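Local structure of internalin (4FMZ) at residues 203-208 against 225-230. The protein probably takes part in adhesion to or invasion of host cells as a leucine-rich-repeat surface protein of the internalin family. Sequence-based numbering, arbitrary orientation. Where two conformers were deposited one is given.
Sequences YFTAYV and SLKIGN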
ATOM      1  N   TYR A 203       0.191   0.131  10.612  1.00 22.92           N
ATOM      2  CA  TYR A 203       0.619  -0.744   9.512  1.00 22.15           C
ATOM      3  C   TYR A 203       1.653  -0.016   8.675  1.00 23.76           C
ATOM      4  O   TYR A 203       1.405   1.082   8.177  1.00 23.65           O
ATOM      5  CB  TYR A 203      -0.615  -1.201   8.670  1.00 23.85           C
ATOM      6  CG  TYR A 203      -1.567  -2.009   9.523  1.00 28.69           C
ATOM      7  CD1 TYR A 203      -1.405  -3.382   9.664  1.00 31.40           C
ATOM      8  CD2 TYR A 203      -2.516  -1.383  10.329  1.00 30.97           C
ATOM      9  CE1 TYR A 203      -2.160  -4.111  10.576  1.00 33.22           C
ATOM     10  CE2 TYR A 203      -3.258  -2.099  11.265  1.00 32.68           C
ATOM     11  CZ  TYR A 203      -3.080  -3.465  11.381  1.00 38.30           C
ATOM     12  OH  TYR A 203      -3.844  -4.186  12.266  1.00 38.96           O
ATOM     13  N   PHE A 204       2.830  -0.587   8.587  1.00 19.74           N
ATOM     14  CA  PHE A 204       3.926   0.008   7.839  1.00 19.47           C
ATOM     15  C   PHE A 204       4.656  -1.061   7.022  1.00 24.12           C
ATOM     16  O   PHE A 204       5.079  -2.084   7.559  1.00 23.57           O
ATOM     17  CB  PHE A 204       4.892   0.728   8.789  1.00 20.75           C
ATOM     18  CG  PHE A 204       6.067   1.455   8.173  1.00 22.31           C
ATOM     19  CD1 PHE A 204       5.936   2.134   6.964  1.00 24.53           C
ATOM     20  CD2 PHE A 204       7.275   1.555   8.857  1.00 24.34           C
ATOM     21  CE1 PHE A 204       7.019   2.824   6.409  1.00 25.52           C
ATOM     22  CE2 PHE A 204       8.348   2.264   8.315  1.00 27.53           C
ATOM     23  CZ  PHE A 204       8.212   2.890   7.092  1.00 25.48           C
ATOM     24  N   THR A 205       4.784  -0.811   5.723  1.00 20.62           N
ATOM     25  CA  THR A 205       5.500  -1.701   4.817  1.00 20.52           C
ATOM     26  C   THR A 205       6.459  -0.819   3.995  1.00 24.12           C
ATOM     27  O   THR A 205       6.090   0.272   3.548  1.00 22.44           O
ATOM     28  CB  THR A 205       4.553  -2.620   4.026  1.00 23.07           C
ATOM     29  OG1 THR A 205       5.326  -3.511   3.214  1.00 22.04           O
ATOM     30  CG2 THR A 205       3.531  -1.883   3.184  1.00 22.87           C
ATOM     31  N   ALA A 206       7.726  -1.252   3.905  1.00 19.96           N
ATOM     32  CA  ALA A 206       8.764  -0.508   3.193  1.00 19.71           C
ATOM     33  C   ALA A 206       9.855  -1.472   2.754  1.00 24.60           C
ATOM     34  O   ALA A 206      11.043  -1.135   2.799  1.00 24.24           O
ATOM     35  CB  ALA A 206       9.336   0.603   4.086  1.00 20.58           C
ATOM     36  N   TYR A 207       9.451  -2.671   2.293  1.00 22.38           N
ATOM     37  CA  TYR A 207      10.437  -3.639   1.838  1.00 22.20           C
ATOM     38  C   TYR A 207      11.092  -3.160   0.538  1.00 25.57           C
ATOM     39  O   TYR A 207      10.496  -2.364  -0.194  1.00 23.86           O
ATOM     40  CB  TYR A 207       9.865  -5.071   1.703  1.00 23.78           C
ATOM     41  CG  TYR A 207       8.676  -5.253   0.783  1.00 24.59           C
ATOM     42  CD1 TYR A 207       8.816  -5.150  -0.600  1.00 26.35           C
ATOM     43  CD2 TYR A 207       7.453  -5.696   1.276  1.00 25.47           C
ATOM     44  CE1 TYR A 207       7.737  -5.362  -1.458  1.00 26.22           C
ATOM     45  CE2 TYR A 207       6.382  -5.972   0.421  1.00 26.38           C
ATOM     46  CZ  TYR A 207       6.522  -5.780  -0.943  1.00 32.42           C
ATOM     47  OH  TYR A 207       5.458  -5.999  -1.783  1.00 33.54           O
ATOM     48  N   VAL A 208      12.336  -3.630   0.281  1.00 23.05           N
ATOM     49  CA  VAL A 208      13.119  -3.352  -0.931  1.00 22.77           C
ATOM     50  C   VAL A 208      13.415  -1.838  -1.038  1.00 26.86           C
ATOM     51  O   VAL A 208      12.951  -1.133  -1.928  1.00 27.21           O
ATOM     52  CB  VAL A 208      12.497  -3.967  -2.230  1.00 25.84           C
ATOM     53  CG1 VAL A 208      13.422  -3.807  -3.432  1.00 25.62           C
ATOM     54  CG2 VAL A 208      12.195  -5.448  -2.033  1.00 25.72           C
ATOM     55  N   SER A 225       1.719  -4.229  12.464  1.00 21.17           N
ATOM     56  CA  SER A 225       2.418  -4.984  11.427  0.50 20.10           C
ATOM     57  C   SER A 225       3.526  -4.157  10.790  1.00 24.23           C
ATOM     58  O   SER A 225       3.323  -2.986  10.461  1.00 24.61           O
ATOM     59  CB  SER A 225       1.441  -5.465  10.355  0.50 21.82           C
ATOM     60  OG  SER A 225       0.426  -6.282  10.915  0.50 25.21           O
ATOM     61  N   LEU A 226       4.696  -4.765  10.631  1.00 20.51           N
ATOM     62  CA  LEU A 226       5.869  -4.147  10.031  1.00 20.10           C
ATOM     63  C   LEU A 226       6.481  -5.123   9.043  1.00 23.72           C
ATOM     64  O   LEU A 226       6.814  -6.243   9.417  1.00 24.03           O
ATOM     65  CB  LEU A 226       6.903  -3.710  11.112  1.00 20.10           C
ATOM     66  CG  LEU A 226       8.249  -3.136  10.610  1.00 23.83           C
ATOM     67  CD1 LEU A 226       8.070  -1.783   9.935  1.00 24.24           C
ATOM     68  CD2 LEU A 226       9.215  -2.957  11.754  1.00 26.58           C
ATOM     69  N   LYS A 227       6.584  -4.704   7.779  1.00 19.97           N
ATOM     70  CA  LYS A 227       7.175  -5.466   6.677  1.00 19.80           C
ATOM     71  C   LYS A 227       8.275  -4.593   6.094  1.00 23.53           C
ATOM     72  O   LYS A 227       7.993  -3.557   5.503  1.00 22.55           O
ATOM     73  CB  LYS A 227       6.115  -5.850   5.617  1.00 22.25           C
ATOM     74  CG  LYS A 227       4.927  -6.657   6.153  1.00 34.63           C
ATOM     75  CD  LYS A 227       3.967  -7.040   5.021  1.00 39.13           C
ATOM     76  CE  LYS A 227       2.792  -7.844   5.516  1.00 50.74           C
ATOM     77  NZ  LYS A 227       1.794  -7.020   6.258  1.00 64.22           N
ATOM     78  N   ILE A 228       9.538  -4.952   6.339  1.00 21.18           N
ATOM     79  CA  ILE A 228      10.648  -4.108   5.909  1.00 20.07           C
ATOM     80  C   ILE A 228      11.868  -4.994   5.521  1.00 23.41           C
ATOM     81  O   ILE A 228      13.023  -4.648   5.777  1.00 21.59           O
ATOM     82  CB  ILE A 228      10.924  -3.056   7.041  1.00 23.34           C
ATOM     83  CG1 ILE A 228      11.713  -1.820   6.551  1.00 24.32           C
ATOM     84  CG2 ILE A 228      11.457  -3.670   8.351  1.00 22.76           C
ATOM     85  CD1 ILE A 228      11.575  -0.534   7.460  1.00 29.47           C
ATOM     86  N   GLY A 229      11.577  -6.107   4.833  1.00 20.08           N
ATOM     87  CA  GLY A 229      12.593  -7.002   4.297  1.00 20.14           C
ATOM     88  C   GLY A 229      13.390  -6.331   3.187  1.00 25.29           C
ATOM     89  O   GLY A 229      12.970  -5.292   2.669  1.00 24.75           O
ATOM     90  N   ASN A 230      14.534  -6.911   2.802  1.00 23.29           N
ATOM     91  CA  ASN A 230      15.431  -6.370   1.770  1.00 23.29           C
ATOM     92  C   ASN A 230      15.774  -4.894   2.006  1.00 24.85           C
ATOM     93  O   ASN A 230      15.417  -4.005   1.220  1.00 23.95           O
ATOM     94  CB  ASN A 230      14.960  -6.552   0.331  1.00 24.58           C
ATOM     95  CG  ASN A 230      16.206  -6.705  -0.561  1.00 50.76           C
ATOM     96  OD1 ASN A 230      17.172  -5.926  -0.505  1.00 39.80           O
ATOM     97  ND2 ASN A 230      16.271  -7.729  -1.367  1.00 45.16           N
TER
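Two successive strands of the leucine-rich-repeat solenoid, with Tyr203, Phe204 and Thr205 paired in parallel with Ser225, Leu226 and Lys227, carry this contact on the concave side of the arc. The strand axes approach to 4.8 Å and are inclined by only 4°. Phe204 grips its neighbour with both backbone polar atoms: its N gives to Ser225 O at 3.1 Å and its O takes Lys227 N at 3.0 Å. The Ala206 N bond to Lys227 O follows at 2.8 Å, and Val208 N reaches Gly229 O past the strand ends.

Phe204 and Leu226 turn into the solenoid interior, where apolar residues belong. With CG anti to the backbone N in both (chi1 -178° and 175°), the side chains lie side by side, and ring atom CD2 meets Leu226 CD1 at 3.6 Å. Ala206 and Ile228 continue this packing, CB against CG1 at 4.2 Å; the small methyl suits a buried turn beside a branched chain.

The opposite face suits polar and amphipathic residues. The Tyr203 ring leans over beside Ser225, its CD1 3.6 Å from Ser225 CB, a side chain short enough to lie beside it. Thr205 OG1 touches the aliphatic Lys227 CB at 3.4 Å, while its hydrogen bond goes to Asn185; Lys227 makes a cation-pi contact with Trp247.

Beyond the strands, Asn231 ND2 bonds to both Ala206 O and Ile228 O, linking the turns of adjacent repeats. Strand 181-183 flanks the pair beside 203-205, and strand 247-249 continues the parallel series beyond 225-227.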